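Local coordinates for protein phosphoinositol-specific phospholipase C (Pseudomonas sp., PDB 5FYP) that probably cleaves phosphoinositides at the phosphodiester bond as a calcium-dependent phospholipase C of a Gram-negative bacterium, at residues H26-S38 and S78-T85. Numbering follows the deposited sequence. Where two conformers were deposited one is given.
With CA (calcium ion), chain I.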
ATOM      1  N   HIS A  26      -1.073   6.840   8.860  1.00  7.76           N
ATOM      2  CA  HIS A  26      -1.875   7.632   7.957  1.00  7.52           C
ATOM      3  C   HIS A  26      -1.074   8.901   7.630  1.00  7.16           C
ATOM      4  O   HIS A  26      -0.821   9.722   8.520  1.00  8.64           O
ATOM      5  CB  HIS A  26      -3.231   7.968   8.560  1.00  8.31           C
ATOM      6  CG  HIS A  26      -4.191   8.593   7.591  1.00  8.91           C
ATOM      7  ND1 HIS A  26      -5.501   8.786   7.923  1.00  9.72           N
ATOM      8  CD2 HIS A  26      -4.058   9.045   6.320  1.00 11.85           C
ATOM      9  CE1 HIS A  26      -6.128   9.359   6.907  1.00 10.97           C
ATOM     10  NE2 HIS A  26      -5.275   9.534   5.931  1.00 13.48           N
ATOM     11  N   ASN A  27      -0.622   9.033   6.387  1.00  7.64           N
ATOM     12  CA  ASN A  27       0.097  10.229   5.952  1.00  7.80           C
ATOM     13  C   ASN A  27       1.361  10.499   6.763  1.00  8.53           C
ATOM     14  O   ASN A  27       1.732  11.663   7.008  1.00  9.25           O
ATOM     15  CB  ASN A  27      -0.782  11.456   5.925  1.00  9.54           C
ATOM     16  CG  ASN A  27      -1.805  11.428   4.806  1.00 11.12           C
ATOM     17  OD1 ASN A  27      -1.858  10.519   3.980  1.00  9.71           O
ATOM     18  ND2 ASN A  27      -2.660  12.366   4.847  1.00 16.65           N
ATOM     19  N   CYS A  28       2.097   9.443   7.127  1.00  8.32           N
ATOM     20  CA  CYS A  28       3.268   9.626   7.991  1.00  9.08           C
ATOM     21  C   CYS A  28       4.493  10.262   7.382  1.00  9.25           C
ATOM     22  O   CYS A  28       5.490  10.441   8.074  1.00 11.52           O
ATOM     23  CB  CYS A  28       3.672   8.345   8.682  1.00 10.00           C
ATOM     24  SG  CYS A  28       3.988   6.961   7.593  1.00 12.14           S
ATOM     25  N   TYR A  29       4.408  10.607   6.104  1.00  8.86           N
ATOM     26  CA  TYR A  29       5.392  11.488   5.474  1.00  8.90           C
ATOM     27  C   TYR A  29       5.294  12.943   5.943  1.00  9.78           C
ATOM     28  O   TYR A  29       6.204  13.741   5.699  1.00 10.43           O
ATOM     29  CB  TYR A  29       5.207  11.434   3.936  1.00  8.40           C
ATOM     30  CG  TYR A  29       3.941  12.095   3.475  1.00  8.96           C
ATOM     31  CD1 TYR A  29       3.897  13.471   3.287  1.00  9.23           C
ATOM     32  CD2 TYR A  29       2.754  11.396   3.339  1.00  8.10           C
ATOM     33  CE1 TYR A  29       2.707  14.102   2.969  1.00  9.72           C
ATOM     34  CE2 TYR A  29       1.574  12.026   3.030  1.00  8.90           C
ATOM     35  CZ  TYR A  29       1.562  13.398   2.860  1.00  9.22           C
ATOM     36  OH  TYR A  29       0.383  14.068   2.603  1.00 10.88           O
ATOM     37  N   GLU A  30       4.195  13.321   6.563  1.00  9.09           N
ATOM     38  CA  GLU A  30       4.043  14.681   7.054  1.00  9.31           C
ATOM     39  C   GLU A  30       4.874  14.891   8.316  1.00 11.00           C
ATOM     40  O   GLU A  30       4.911  14.055   9.225  1.00 11.29           O
ATOM     41  CB  GLU A  30       2.590  15.046   7.327  1.00  9.15           C
ATOM     42  CG  GLU A  30       1.697  15.004   6.115  1.00 10.67           C
ATOM     43  CD  GLU A  30       0.326  15.571   6.393  1.00 11.60           C
ATOM     44  OE1 GLU A  30       0.277  16.751   6.800  1.00 12.63           O
ATOM     45  OE2 GLU A  30      -0.673  14.861   6.217  1.00 12.12           O
ATOM     46  N   LYS A  31       5.538  16.051   8.352  1.00 11.89           N
ATOM     47  CA  LYS A  31       6.429  16.385   9.458  1.00 11.76           C
ATOM     48  C   LYS A  31       5.735  16.310  10.805  1.00 11.90           C
ATOM     49  O   LYS A  31       6.345  16.002  11.828  1.00 13.78           O
ATOM     50  CB  LYS A  31       7.048  17.790   9.230  1.00 12.34           C
ATOM     51  CG  LYS A  31       8.013  17.861   8.058  1.00 14.67           C
ATOM     52  CD  LYS A  31       8.495  19.288   7.827  1.00 17.15           C
ATOM     53  CE  LYS A  31       9.292  19.416   6.557  1.00 19.77           C
ATOM     54  NZ  LYS A  31       9.848  20.778   6.433  1.00 24.93           N
ATOM     55  N   GLN A  32       4.447  16.637  10.826  1.00 11.38           N
ATOM     56  CA  GLN A  32       3.683  16.632  12.075  1.00 12.84           C
ATOM     57  C   GLN A  32       3.468  15.247  12.671  1.00 12.37           C
ATOM     58  O   GLN A  32       3.136  15.135  13.847  1.00 15.22           O
ATOM     59  CB  GLN A  32       2.290  17.292  11.859  1.00 14.62           C
ATOM     60  CG  GLN A  32       1.379  16.555  10.847  1.00 16.46           C
ATOM     61  CD  GLN A  32      -0.014  17.124  10.762  1.00 18.41           C
ATOM     62  OE1 GLN A  32      -0.621  17.440  11.801  1.00 22.35           O
ATOM     63  NE2 GLN A  32      -0.537  17.286   9.561  1.00 17.11           N
ATOM     64  N   TYR A  33       3.632  14.191  11.870  1.00 11.30           N
ATOM     65  CA  TYR A  33       3.357  12.832  12.354  1.00 11.56           C
ATOM     66  C   TYR A  33       4.607  12.011  12.662  1.00 11.04           C
ATOM     67  O   TYR A  33       4.522  11.003  13.352  1.00 12.25           O
ATOM     68  CB  TYR A  33       2.467  12.053  11.357  1.00 10.13           C
ATOM     69  CG  TYR A  33       1.165  12.723  11.067  1.00 11.99           C
ATOM     70  CD1 TYR A  33       0.330  13.145  12.088  1.00 12.79           C
ATOM     71  CD2 TYR A  33       0.724  12.913   9.760  1.00 11.60           C
ATOM     72  CE1 TYR A  33      -0.870  13.789  11.803  1.00 12.86           C
ATOM     73  CE2 TYR A  33      -0.432  13.565   9.457  1.00 12.37           C
ATOM     74  CZ  TYR A  33      -1.244  13.996  10.481  1.00 13.20           C
ATOM     75  OH  TYR A  33      -2.409  14.647  10.189  1.00 14.46           O
ATOM     76  N   ALA A  34       5.770  12.473  12.195  1.00 11.68           N
ATOM     77  CA  ALA A  34       7.028  11.765  12.462  1.00 12.22           C
ATOM     78  C   ALA A  34       8.168  12.723  12.147  1.00 11.78           C
ATOM     79  O   ALA A  34       8.083  13.499  11.192  1.00 13.43           O
ATOM     80  CB  ALA A  34       7.157  10.480  11.650  1.00 11.84           C
ATOM     81  N   ASN A  35       9.247  12.618  12.905  1.00 14.04           N
ATOM     82  CA  ASN A  35      10.389  13.516  12.686  1.00 16.39           C
ATOM     83  C   ASN A  35      11.137  13.187  11.385  1.00 13.91           C
ATOM     84  O   ASN A  35      11.564  14.084  10.678  1.00 17.67           O
ATOM     85  CB  ASN A  35      11.292  13.521  13.901  1.00 23.74           C
ATOM     86  CG  ASN A  35      10.639  14.200  15.118  1.00 37.22           C
ATOM     87  OD1 ASN A  35       9.693  15.002  14.990  1.00 33.82           O
ATOM     88  ND2 ASN A  35      11.132  13.881  16.303  1.00 71.85           N
ATOM     89  N   THR A  36      11.227  11.897  11.076  1.00 12.58           N
ATOM     90  CA  THR A  36      11.778  11.423   9.805  1.00 11.97           C
ATOM     91  C   THR A  36      10.878  10.320   9.290  1.00 10.22           C
ATOM     92  O   THR A  36      10.263   9.573  10.068  1.00 10.99           O
ATOM     93  CB  THR A  36      13.208  10.892   9.935  1.00 13.39           C
ATOM     94  OG1 THR A  36      13.171   9.697  10.702  1.00 14.78           O
ATOM     95  CG2 THR A  36      14.152  11.913  10.567  1.00 14.63           C
ATOM     96  N   PHE A  37      10.841  10.156   7.985  1.00  9.39           N
ATOM     97  CA  PHE A  37      10.052   9.083   7.385  1.00 10.13           C
ATOM     98  C   PHE A  37      10.605   7.726   7.863  1.00 10.02           C
ATOM     99  O   PHE A  37       9.839   6.834   8.233  1.00 10.76           O
ATOM    100  CB  PHE A  37      10.080   9.194   5.871  1.00 10.24           C
ATOM    101  CG  PHE A  37       9.035   8.363   5.149  1.00 10.06           C
ATOM    102  CD1 PHE A  37       7.691   8.463   5.479  1.00  9.93           C
ATOM    103  CD2 PHE A  37       9.403   7.502   4.126  1.00 10.50           C
ATOM    104  CE1 PHE A  37       6.742   7.729   4.786  1.00 10.18           C
ATOM    105  CE2 PHE A  37       8.464   6.754   3.444  1.00 11.48           C
ATOM    106  CZ  PHE A  37       7.137   6.879   3.766  1.00 10.34           C
ATOM    107  N   SER A  38      11.932   7.594   7.867  0.50 11.79           N
ATOM    108  CA  SER A  38      12.553   6.327   8.259  0.50 13.39           C
ATOM    109  C   SER A  38      12.199   5.930   9.692  0.50 11.75           C
ATOM    110  O   SER A  38      12.061   4.738   9.984  0.50 12.00           O
ATOM    111  CB  SER A  38      14.064   6.402   8.072  0.50 17.21           C
ATOM    112  OG  SER A  38      14.673   7.306   8.958  0.50 20.93           O
ATOM    113  N   SER A  78       3.768  24.086  -1.212  1.00 33.97           N
ATOM    114  CA  SER A  78       3.957  23.457  -2.536  1.00 24.98           C
ATOM    115  C   SER A  78       5.242  22.611  -2.586  1.00 21.69           C
ATOM    116  O   SER A  78       6.043  22.569  -1.654  1.00 27.06           O
ATOM    117  CB  SER A  78       3.986  24.508  -3.677  1.00 23.51           C
ATOM    118  OG  SER A  78       5.179  25.305  -3.616  1.00 32.28           O
ATOM    119  N   GLY A  79       5.447  21.935  -3.704  1.00 17.63           N
ATOM    120  CA  GLY A  79       6.709  21.248  -3.912  1.00 14.32           C
ATOM    121  C   GLY A  79       6.734  20.027  -3.047  1.00 12.06           C
ATOM    122  O   GLY A  79       5.805  19.244  -3.088  1.00 12.27           O
ATOM    123  N   ASN A  80       7.831  19.880  -2.311  1.00 11.53           N
ATOM    124  CA  ASN A  80       7.967  18.798  -1.362  1.00 11.52           C
ATOM    125  C   ASN A  80       7.773  19.352   0.020  1.00 11.56           C
ATOM    126  O   ASN A  80       8.375  20.355   0.400  1.00 14.06           O
ATOM    127  CB  ASN A  80       9.320  18.135  -1.473  1.00 12.11           C
ATOM    128  CG  ASN A  80       9.516  17.494  -2.818  1.00 11.95           C
ATOM    129  OD1 ASN A  80       8.666  16.690  -3.272  1.00 12.10           O
ATOM    130  ND2 ASN A  80      10.648  17.796  -3.478  1.00 13.49           N
ATOM    131  N   ASP A  81       6.907  18.709   0.787  1.00 11.58           N
ATOM    132  CA  ASP A  81       6.636  19.093   2.177  1.00 11.19           C
ATOM    133  C   ASP A  81       6.473  17.800   2.953  1.00 10.64           C
ATOM    134  O   ASP A  81       5.391  17.199   2.955  1.00 10.92           O
ATOM    135  CB  ASP A  81       5.421  19.987   2.249  1.00 11.35           C
ATOM    136  CG  ASP A  81       5.144  20.507   3.627  1.00 16.64           C
ATOM    137  OD1 ASP A  81       5.776  20.057   4.591  1.00 15.95           O
ATOM    138  OD2 ASP A  81       4.257  21.380   3.728  1.00 23.25           O
ATOM    139  N   ASN A  82       7.585  17.292   3.475  1.00 10.24           N
ATOM    140  CA  ASN A  82       7.605  15.960   4.050  1.00  9.69           C
ATOM    141  C   ASN A  82       8.853  15.791   4.904  1.00  9.66           C
ATOM    142  O   ASN A  82       9.726  16.655   4.921  1.00 11.71           O
ATOM    143  CB  ASN A  82       7.524  14.886   2.940  1.00  9.62           C
ATOM    144  CG  ASN A  82       8.745  14.886   2.054  1.00  9.62           C
ATOM    145  OD1 ASN A  82       9.863  14.639   2.512  1.00 11.01           O
ATOM    146  ND2 ASN A  82       8.553  15.195   0.775  1.00  9.78           N
ATOM    147  N   ASN A  83       8.914  14.644   5.567  1.00  9.76           N
ATOM    148  CA  ASN A  83       9.983  14.298   6.517  1.00 10.65           C
ATOM    149  C   ASN A  83      10.995  13.305   5.946  1.00 10.72           C
ATOM    150  O   ASN A  83      11.742  12.691   6.703  1.00 11.33           O
ATOM    151  CB  ASN A  83       9.360  13.786   7.811  1.00 10.98           C
ATOM    152  CG  ASN A  83       8.484  12.588   7.578  1.00 10.31           C
ATOM    153  OD1 ASN A  83       8.594  11.932   6.546  1.00 10.66           O
ATOM    154  ND2 ASN A  83       7.664  12.261   8.558  1.00 10.73           N
ATOM    155  N   CYS A  84      11.034  13.150   4.628  1.00 10.82           N
ATOM    156  CA  CYS A  84      12.040  12.298   3.979  1.00 11.58           C
ATOM    157  C   CYS A  84      13.392  12.992   3.886  1.00 12.29           C
ATOM    158  O   CYS A  84      13.491  14.210   3.942  1.00 14.21           O
ATOM    159  CB  CYS A  84      11.568  11.902   2.595  1.00 10.89           C
ATOM    160  SG  CYS A  84       9.907  11.173   2.604  1.00 11.41           S
ATOM    161  N   THR A  85      14.445  12.201   3.713  1.00 13.47           N
ATOM    162  CA  THR A  85      15.807  12.747   3.505  1.00 19.20           C
ATOM    163  C   THR A  85      16.006  13.505   2.167  1.00 22.77           C
ATOM    164  O   THR A  85      15.196  13.423   1.265  1.00 27.98           O
ATOM    165  CB  THR A  85      16.842  11.632   3.537  1.00 19.98           C
ATOM    166  OG1 THR A  85      16.640  10.808   2.412  1.00 30.97           O
ATOM    167  CG2 THR A  85      16.709  10.778   4.788  1.00 20.17           C
TER
HETATM  168 CA    CA I1303      -2.975   9.943   1.923  0.80 12.02          CA
HETATM  169  O   HOH W   1      -5.089   9.705   3.041  1.00 23.49           O
HETATM  170  O   HOH W   2       4.908  17.962   6.263  1.00 19.70           O
HETATM  171  O   HOH W   3       7.446  22.294   5.389  1.00 39.65           O
HETATM  172  O   HOH W   4      -4.044  12.113   1.865  1.00 14.45           O
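Asn83 plugs into the curl of 28-37 in a loop-to-loop contact, polar at its centre, that ties the connection after strand 20-25 to the one leading into helix 94-107. Its amide nitrogen is gripped twice: ND2 donates to Cys28 O at 2.9 Å and to Ala34 O, also at 2.9 Å, both bonds fairly straight. Both acceptors lie within 14° of the amide plane, so the two hydrogens are spent with the group held flat, although the donor approaches Ala34 O from above its carbonyl plane. Turning CG in between the backbone N and the carbonyl carbon (chi1 58°) brings the amide inside the curl. The backbone of Asn83 adds two bonds, its N giving to Tyr29 O and its O accepting from Phe37 N at 3.0 Å. With an alanine in place of Asn83 the carbonyls of Cys28 and Ala34 would probably lose their shared donor, and the loop would be freer to shift.

The curl starts in a type I turn, Asn27 to Glu30, beside the calcium site, which probably marks the active site of this TIM-barrel-type phospholipase C. Asn27 binds the calcium together with Glu48, Asp50 and Asp119, and Tyr29 OH is hydrogen-bonded to Asp50, a second-shell link to the metal. The Tyr29 ring presents its edge to Asn82 CB, 3.9 Å from CD1. At the other end, Cys84 SG, disulfide-bonded to Cys97 of helix 94-107, sits obliquely against the Phe37 ring, 4.4 Å from its centroid. Asn82 OD1 accepts from Cys84 N, an Asx turn that spans Asn83. Toward solvent, Lys31 extends alongside Asn82, CE 3.2 Å from Asn82 O, while a water joins its NZ to Asp81 OD1, the second of those bonds weak.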